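Local coordinates for protein endo-1,4-b-d-mannanase (Trichoderma reesei, PDB 1QNR) that probably hydrolyses internal beta-1,4-mannosidic bonds of mannans, as a fungal endo-mannanase of glycoside hydrolase family 5, at residues Phe162-Gly167 against Ser193-His198; Ser186-Val191 against Lys233-Gly238. All coordinates share one frame; numbering follows the deposited sequence.

Interaction 1 of 2, residues Phe162-Gly167 against Ser193-His198; sequences FAWELG and SLDSNH. With NAG (2-acetamido-2-deoxy-beta-D-glucopyranose), chain G.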
loop_
_atom_site.group_PDB
_atom_site.type_symbol
_atom_site.label_atom_id
_atom_site.label_comp_id
_atom_site.label_asym_id
_atom_site.label_seq_id
_atom_site.Cartn_x
_atom_site.Cartn_y
_atom_site.Cartn_z
ATOM N N PHE A 162 -7.149 -8.080 0.725
ATOM C CA PHE A 162 -7.950 -6.910 1.154
ATOM C C PHE A 162 -8.313 -6.046 -0.058
ATOM O O PHE A 162 -9.484 -5.724 -0.337
ATOM C CB PHE A 162 -7.218 -6.023 2.186
ATOM C CG PHE A 162 -8.051 -4.938 2.835
ATOM C CD1 PHE A 162 -8.220 -3.706 2.183
ATOM C CD2 PHE A 162 -8.674 -5.101 4.071
ATOM C CE1 PHE A 162 -8.925 -2.639 2.752
ATOM C CE2 PHE A 162 -9.365 -4.075 4.687
ATOM C CZ PHE A 162 -9.549 -2.849 3.998
ATOM N N ALA A 163 -7.282 -5.678 -0.830
ATOM C CA ALA A 163 -7.473 -4.888 -2.070
ATOM C C ALA A 163 -6.232 -5.005 -2.991
ATOM O O ALA A 163 -5.079 -5.067 -2.496
ATOM C CB ALA A 163 -7.662 -3.390 -1.727
ATOM N N TRP A 164 -6.516 -4.865 -4.290
ATOM C CA TRP A 164 -5.427 -4.635 -5.283
ATOM C C TRP A 164 -5.156 -3.114 -5.286
ATOM O O TRP A 164 -6.110 -2.302 -5.103
ATOM C CB TRP A 164 -5.900 -5.062 -6.672
ATOM C CG TRP A 164 -6.218 -6.541 -6.789
ATOM C CD1 TRP A 164 -7.417 -7.087 -7.104
ATOM C CD2 TRP A 164 -5.301 -7.623 -6.524
ATOM N NE1 TRP A 164 -7.316 -8.473 -7.121
ATOM C CE2 TRP A 164 -6.042 -8.815 -6.691
ATOM C CE3 TRP A 164 -3.956 -7.704 -6.110
ATOM C CZ2 TRP A 164 -5.490 -10.095 -6.578
ATOM C CZ3 TRP A 164 -3.400 -8.984 -5.912
ATOM C CH2 TRP A 164 -4.193 -10.142 -6.126
ATOM N N GLU A 165 -3.905 -2.726 -5.493
ATOM C CA GLU A 165 -3.518 -1.302 -5.460
ATOM C C GLU A 165 -2.692 -1.039 -6.701
ATOM O O GLU A 165 -1.739 -1.736 -7.084
ATOM C CB GLU A 165 -2.783 -1.035 -4.132
ATOM C CG GLU A 165 -2.307 0.436 -3.991
ATOM C CD GLU A 165 -1.978 0.712 -2.519
ATOM O OE1 GLU A 165 -0.826 0.399 -2.142
ATOM O OE2 GLU A 165 -2.971 1.108 -1.816
ATOM N N LEU A 166 -3.085 0.074 -7.408
ATOM C CA LEU A 166 -2.441 0.327 -8.708
ATOM C C LEU A 166 -0.958 0.585 -8.542
ATOM O O LEU A 166 -0.166 0.068 -9.404
ATOM C CB LEU A 166 -3.181 1.460 -9.440
ATOM C CG LEU A 166 -4.695 1.305 -9.649
ATOM C CD1 LEU A 166 -5.161 2.354 -10.709
ATOM C CD2 LEU A 166 -5.102 -0.109 -10.026
ATOM N N GLY A 167 -0.488 1.344 -7.539
ATOM C CA GLY A 167 0.970 1.482 -7.368
ATOM C C GLY A 167 1.226 2.047 -5.973
ATOM O O GLY A 167 0.320 2.470 -5.229
ATOM N N SER A 193 -12.016 -6.326 -14.505
ATOM C CA SER A 193 -12.344 -7.319 -15.566
ATOM C C SER A 193 -11.664 -8.654 -15.335
ATOM O O SER A 193 -12.071 -9.683 -15.930
ATOM C CB SER A 193 -11.913 -6.778 -16.965
ATOM O OG SER A 193 -10.515 -6.930 -17.293
ATOM N N LEU A 194 -10.583 -8.662 -14.490
ATOM C CA LEU A 194 -9.886 -9.886 -14.161
ATOM C C LEU A 194 -10.377 -10.519 -12.857
ATOM O O LEU A 194 -10.077 -11.725 -12.608
ATOM C CB LEU A 194 -8.368 -9.592 -13.894
ATOM C CG LEU A 194 -7.637 -8.998 -15.115
ATOM C CD1 LEU A 194 -6.184 -8.679 -14.715
ATOM C CD2 LEU A 194 -7.586 -10.056 -16.253
ATOM N N ASP A 195 -11.061 -9.769 -11.995
ATOM C CA ASP A 195 -11.402 -10.213 -10.635
ATOM C C ASP A 195 -12.592 -9.377 -10.104
ATOM O O ASP A 195 -12.441 -8.142 -9.893
ATOM C CB ASP A 195 -10.171 -10.063 -9.717
ATOM C CG ASP A 195 -10.383 -10.312 -8.231
ATOM O OD1 ASP A 195 -11.508 -10.480 -7.730
ATOM O OD2 ASP A 195 -9.305 -10.448 -7.525
ATOM N N SER A 196 -13.795 -9.983 -10.023
ATOM C CA SER A 196 -14.946 -9.236 -9.476
ATOM C C SER A 196 -15.184 -9.431 -7.975
ATOM O O SER A 196 -16.164 -8.965 -7.353
ATOM C CB SER A 196 -16.241 -9.644 -10.203
ATOM O OG SER A 196 -16.524 -11.048 -10.051
ATOM N N ASN A 197 -14.263 -10.174 -7.285
ATOM C CA ASN A 197 -14.401 -10.449 -5.898
ATOM C C ASN A 197 -13.795 -9.382 -4.984
ATOM O O ASN A 197 -14.235 -9.246 -3.850
ATOM C CB ASN A 197 -13.700 -11.791 -5.531
ATOM C CG ASN A 197 -14.255 -12.973 -6.301
ATOM O OD1 ASN A 197 -15.471 -13.112 -6.429
ATOM N ND2 ASN A 197 -13.313 -13.780 -6.877
ATOM N N HIS A 198 -12.768 -8.668 -5.472
ATOM C CA HIS A 198 -11.939 -7.801 -4.564
ATOM C C HIS A 198 -12.009 -6.315 -4.834
ATOM O O HIS A 198 -12.288 -5.843 -5.970
ATOM C CB HIS A 198 -10.445 -8.239 -4.692
ATOM C CG HIS A 198 -10.193 -9.637 -4.159
ATOM N ND1 HIS A 198 -9.694 -10.676 -4.968
ATOM C CD2 HIS A 198 -10.345 -10.114 -2.877
ATOM C CE1 HIS A 198 -9.569 -11.735 -4.131
ATOM N NE2 HIS A 198 -10.004 -11.454 -2.887
HETATM C C1 NAG G . -13.459 -17.116 -9.183
HETATM C C2 NAG G . -14.607 -18.105 -9.320
HETATM C C3 NAG G . -15.315 -17.673 -10.605
HETATM C C4 NAG G . -15.749 -16.190 -10.532
HETATM C C5 NAG G . -14.517 -15.276 -10.277
HETATM C C6 NAG G . -14.903 -13.812 -10.088
HETATM C C7 NAG G . -14.487 -20.506 -8.795
HETATM C C8 NAG G . -13.897 -21.818 -9.199
HETATM N N2 NAG G . -13.967 -19.444 -9.484
HETATM O O3 NAG G . -16.489 -18.504 -10.736
HETATM O O4 NAG G . -16.313 -15.806 -11.838
HETATM O O5 NAG G . -13.920 -15.743 -9.052
HETATM O O6 NAG G . -13.664 -13.003 -10.098
HETATM O O7 NAG G . -15.383 -20.355 -8.022
#

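Interaction 2 of 2, residues Ser186-Val191 against Lys233-Gly238; sequences SVSQYV and KSLDFG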
loop_
_atom_site.group_PDB
_atom_site.type_symbol
_atom_site.label_atom_id
_atom_site.label_comp_id
_atom_site.label_asym_id
_atom_site.label_seq_id
_atom_site.Cartn_x
_atom_site.Cartn_y
_atom_site.Cartn_z
ATOM N N SER A 186 -8.684 3.697 -16.466
ATOM C CA SER A 186 -8.496 2.548 -17.353
ATOM C C SER A 186 -7.900 1.328 -16.654
ATOM O O SER A 186 -8.387 0.166 -16.857
ATOM C CB SER A 186 -7.566 2.952 -18.528
ATOM O OG SER A 186 -7.541 1.850 -19.431
ATOM N N VAL A 187 -6.855 1.536 -15.796
ATOM C CA VAL A 187 -6.236 0.350 -15.176
ATOM C C VAL A 187 -7.189 -0.246 -14.146
ATOM O O VAL A 187 -7.264 -1.504 -14.072
ATOM C CB VAL A 187 -4.878 0.702 -14.531
ATOM C CG1 VAL A 187 -4.268 -0.465 -13.744
ATOM C CG2 VAL A 187 -3.854 1.177 -15.588
ATOM N N SER A 188 -7.907 0.539 -13.356
ATOM C CA SER A 188 -8.835 -0.093 -12.348
ATOM C C SER A 188 -9.954 -0.825 -13.076
ATOM O O SER A 188 -10.402 -1.846 -12.578
ATOM C CB SER A 188 -9.355 0.927 -11.338
ATOM O OG SER A 188 -10.083 2.048 -11.959
ATOM N N GLN A 189 -10.493 -0.296 -14.192
ATOM C CA GLN A 189 -11.447 -1.088 -14.999
ATOM C C GLN A 189 -10.835 -2.393 -15.452
ATOM O O GLN A 189 -11.523 -3.471 -15.397
ATOM C CB GLN A 189 -11.933 -0.291 -16.257
ATOM C CG GLN A 189 -12.877 0.849 -15.962
ATOM C CD GLN A 189 -13.169 1.692 -17.217
ATOM O OE1 GLN A 189 -12.856 1.272 -18.351
ATOM N NE2 GLN A 189 -13.796 2.820 -16.994
ATOM N N TYR A 190 -9.559 -2.428 -15.865
ATOM C CA TYR A 190 -8.907 -3.697 -16.260
ATOM C C TYR A 190 -8.811 -4.652 -15.098
ATOM O O TYR A 190 -9.110 -5.874 -15.236
ATOM C CB TYR A 190 -7.512 -3.367 -16.845
ATOM C CG TYR A 190 -6.707 -4.589 -17.253
ATOM C CD1 TYR A 190 -7.242 -5.451 -18.226
ATOM C CD2 TYR A 190 -5.474 -4.958 -16.722
ATOM C CE1 TYR A 190 -6.611 -6.641 -18.645
ATOM C CE2 TYR A 190 -4.767 -6.082 -17.144
ATOM C CZ TYR A 190 -5.387 -6.918 -18.065
ATOM O OH TYR A 190 -4.703 -8.095 -18.444
ATOM N N VAL A 191 -8.413 -4.187 -13.911
ATOM C CA VAL A 191 -8.334 -5.095 -12.743
ATOM C C VAL A 191 -9.711 -5.677 -12.434
ATOM O O VAL A 191 -9.822 -6.920 -12.208
ATOM C CB VAL A 191 -7.790 -4.357 -11.478
ATOM C CG1 VAL A 191 -7.761 -5.282 -10.236
ATOM C CG2 VAL A 191 -6.356 -3.862 -11.728
ATOM N N LYS A 233 -15.304 5.551 -10.473
ATOM C CA LYS A 233 -16.244 4.537 -10.045
ATOM C C LYS A 233 -15.624 3.189 -9.730
ATOM O O LYS A 233 -16.117 2.487 -8.825
ATOM C CB LYS A 233 -17.296 4.301 -11.185
ATOM C CG LYS A 233 -18.060 5.489 -11.700
ATOM C CD LYS A 233 -19.273 4.905 -12.453
ATOM C CE LYS A 233 -19.007 3.865 -13.527
ATOM N NZ LYS A 233 -20.272 3.851 -14.399
ATOM N N SER A 234 -14.518 2.871 -10.452
ATOM C CA SER A 234 -13.836 1.579 -10.288
ATOM C C SER A 234 -12.762 1.635 -9.204
ATOM O O SER A 234 -11.991 0.631 -9.094
ATOM C CB SER A 234 -13.332 1.146 -11.653
ATOM O OG SER A 234 -12.717 2.226 -12.357
ATOM N N LEU A 235 -12.659 2.711 -8.411
ATOM C CA LEU A 235 -11.832 2.711 -7.158
ATOM C C LEU A 235 -12.842 2.672 -6.028
ATOM O O LEU A 235 -13.771 3.498 -5.907
ATOM C CB LEU A 235 -10.907 3.952 -7.073
ATOM C CG LEU A 235 -9.869 4.042 -8.190
ATOM C CD1 LEU A 235 -9.081 5.369 -8.057
ATOM C CD2 LEU A 235 -8.857 2.895 -8.205
ATOM N N ASP A 236 -12.674 1.773 -5.046
ATOM C CA ASP A 236 -13.665 1.533 -4.005
ATOM C C ASP A 236 -13.475 2.343 -2.739
ATOM O O ASP A 236 -14.386 2.559 -1.960
ATOM C CB ASP A 236 -13.694 -0.009 -3.663
ATOM C CG ASP A 236 -14.093 -0.825 -4.842
ATOM O OD1 ASP A 236 -15.243 -0.639 -5.331
ATOM O OD2 ASP A 236 -13.298 -1.623 -5.367
ATOM N N PHE A 237 -12.232 2.813 -2.489
ATOM C CA PHE A 237 -11.929 3.617 -1.281
ATOM C C PHE A 237 -10.697 4.480 -1.545
ATOM O O PHE A 237 -9.946 4.157 -2.482
ATOM C CB PHE A 237 -11.736 2.723 -0.010
ATOM C CG PHE A 237 -10.591 1.741 -0.121
ATOM C CD1 PHE A 237 -9.337 2.107 0.388
ATOM C CD2 PHE A 237 -10.794 0.438 -0.575
ATOM C CE1 PHE A 237 -8.261 1.180 0.378
ATOM C CE2 PHE A 237 -9.743 -0.499 -0.579
ATOM C CZ PHE A 237 -8.476 -0.136 -0.092
ATOM N N GLY A 238 -10.490 5.522 -0.722
ATOM C CA GLY A 238 -9.345 6.417 -0.901
ATOM C C GLY A 238 -8.170 6.020 0.005
ATOM O O GLY A 238 -8.384 5.402 1.086
HETATM O O HOH W 1 -14.445 3.523 -14.160
#

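Interaction 1 of 2, residues Phe162-Gly167 against Ser193-His198
Trp164 lies on the extended strand 161-165, and Asp195 and His198 face it from the loop that carries the chain from helix 178-194 back to strand 199-201. The indole presents its N-H edge: NE1 donates to Asp195 OD2 at 2.8 Å, nearly straight (167°) and almost in the ring plane. The ring and carboxylate planes stand 79° apart, and the donor comes in from above the carboxylate plane. His198 ND1 donates to Asp195 OD2 at 2.6 Å, meeting the syn lone pair of that oxygen, in the plane of the imidazole. With its CG anti to the backbone N (chi1 173°), the Asp195 carboxylate also turns its other oxygen back on the loop, where OD1 accepts from Asn197 N at 2.8 Å to close an Asx turn. From this turn, Ser196 N and Asn197 ND2 each hydrogen-bond a NAG residue, at O6 and O5, both at 3.0 Å. Replacing Asp195 by an alanine would remove the carboxylate and is likely to leave the buried Trp164 NE1 and His198 ND1 without their acceptor, and the turn without its brace. His198 NE2 is itself hydrogen-bonded to Ser158 O, so both imidazole nitrogens meet acceptors and the ring is probably protonated, making its bond to Asp195 a buried ion pair; the separate bond from Trp164 NE1 to the same oxygen helps fix the turn of the indole.

Interaction 2 of 2, residues Ser186-Val191 against Lys233-Gly238
Ser234 meets Ser188 where the loop ahead of strand 238-242 passes the flank of helix 178-194, their CA atoms 5.7 Å apart. The two hydroxyls approach each other directly, OG to OG at 2.7 Å, in a hydrogen bond between the two serines. Both serines hold OG between the backbone N and the carbonyl carbon (chi1 59° for Ser188, 44° for Ser234). In Ser188 this folds the hydroxyl back along the helix, where it also bonds to Ala184 O. Ser234 OG has a second polar neighbour, a water at 2.8 Å, which in turn accepts from Gln189 NE2 at 3.0 Å and so bridges the loop to the next helix residue. The carbonyl of Ser234 is less well served: its O lies 3.5 Å from Ser188 CB, is buried here and has no hydrogen-bond partner in the model. At Leu235 the contact turns apolar, with the CD2 methyl 3.7 Å from Ser188 CB. Asp236 then continues the hold on the same helix through a salt bridge to Lys192, and Phe237 packs its ring on Leu199 and meets Phe12 edge-to-face before Gly238 begins the strand. The chemistry implies a small polar clasp at the helix flank: the Ser188 hydroxyl, held by both Ala184 O and Ser234 OG, is satisfied in a buried spot, while the water carries the link on to the exposed Gln189.

In the fold
Helix 178-194 serves both contacts: interaction 1 forms just past its C-terminal end, and interaction 2 grips its flank, their centres about 8 Å apart. Apolar packing joins them. Trp164 CD1 lies 3.6 Å from Val191 CG1, Leu166 CD2 rests 3.8 Å from Val187 CG1, and Ala163 CB touches Phe237 CZ at 3.7 Å. Strand 161-165, the helix and strand 199-201 make one beta-alpha-beta unit of the TIM barrel, to which interaction 2 ties the approach to strand 238-242. The NAG of interaction 1 is probably attached to Asn157; past its C-terminal end strand 161-165 leads to Glu169, in the Asn-Glu-Pro sequence where family 5 enzymes carry the acid/base, and so probably to the catalytic cleft.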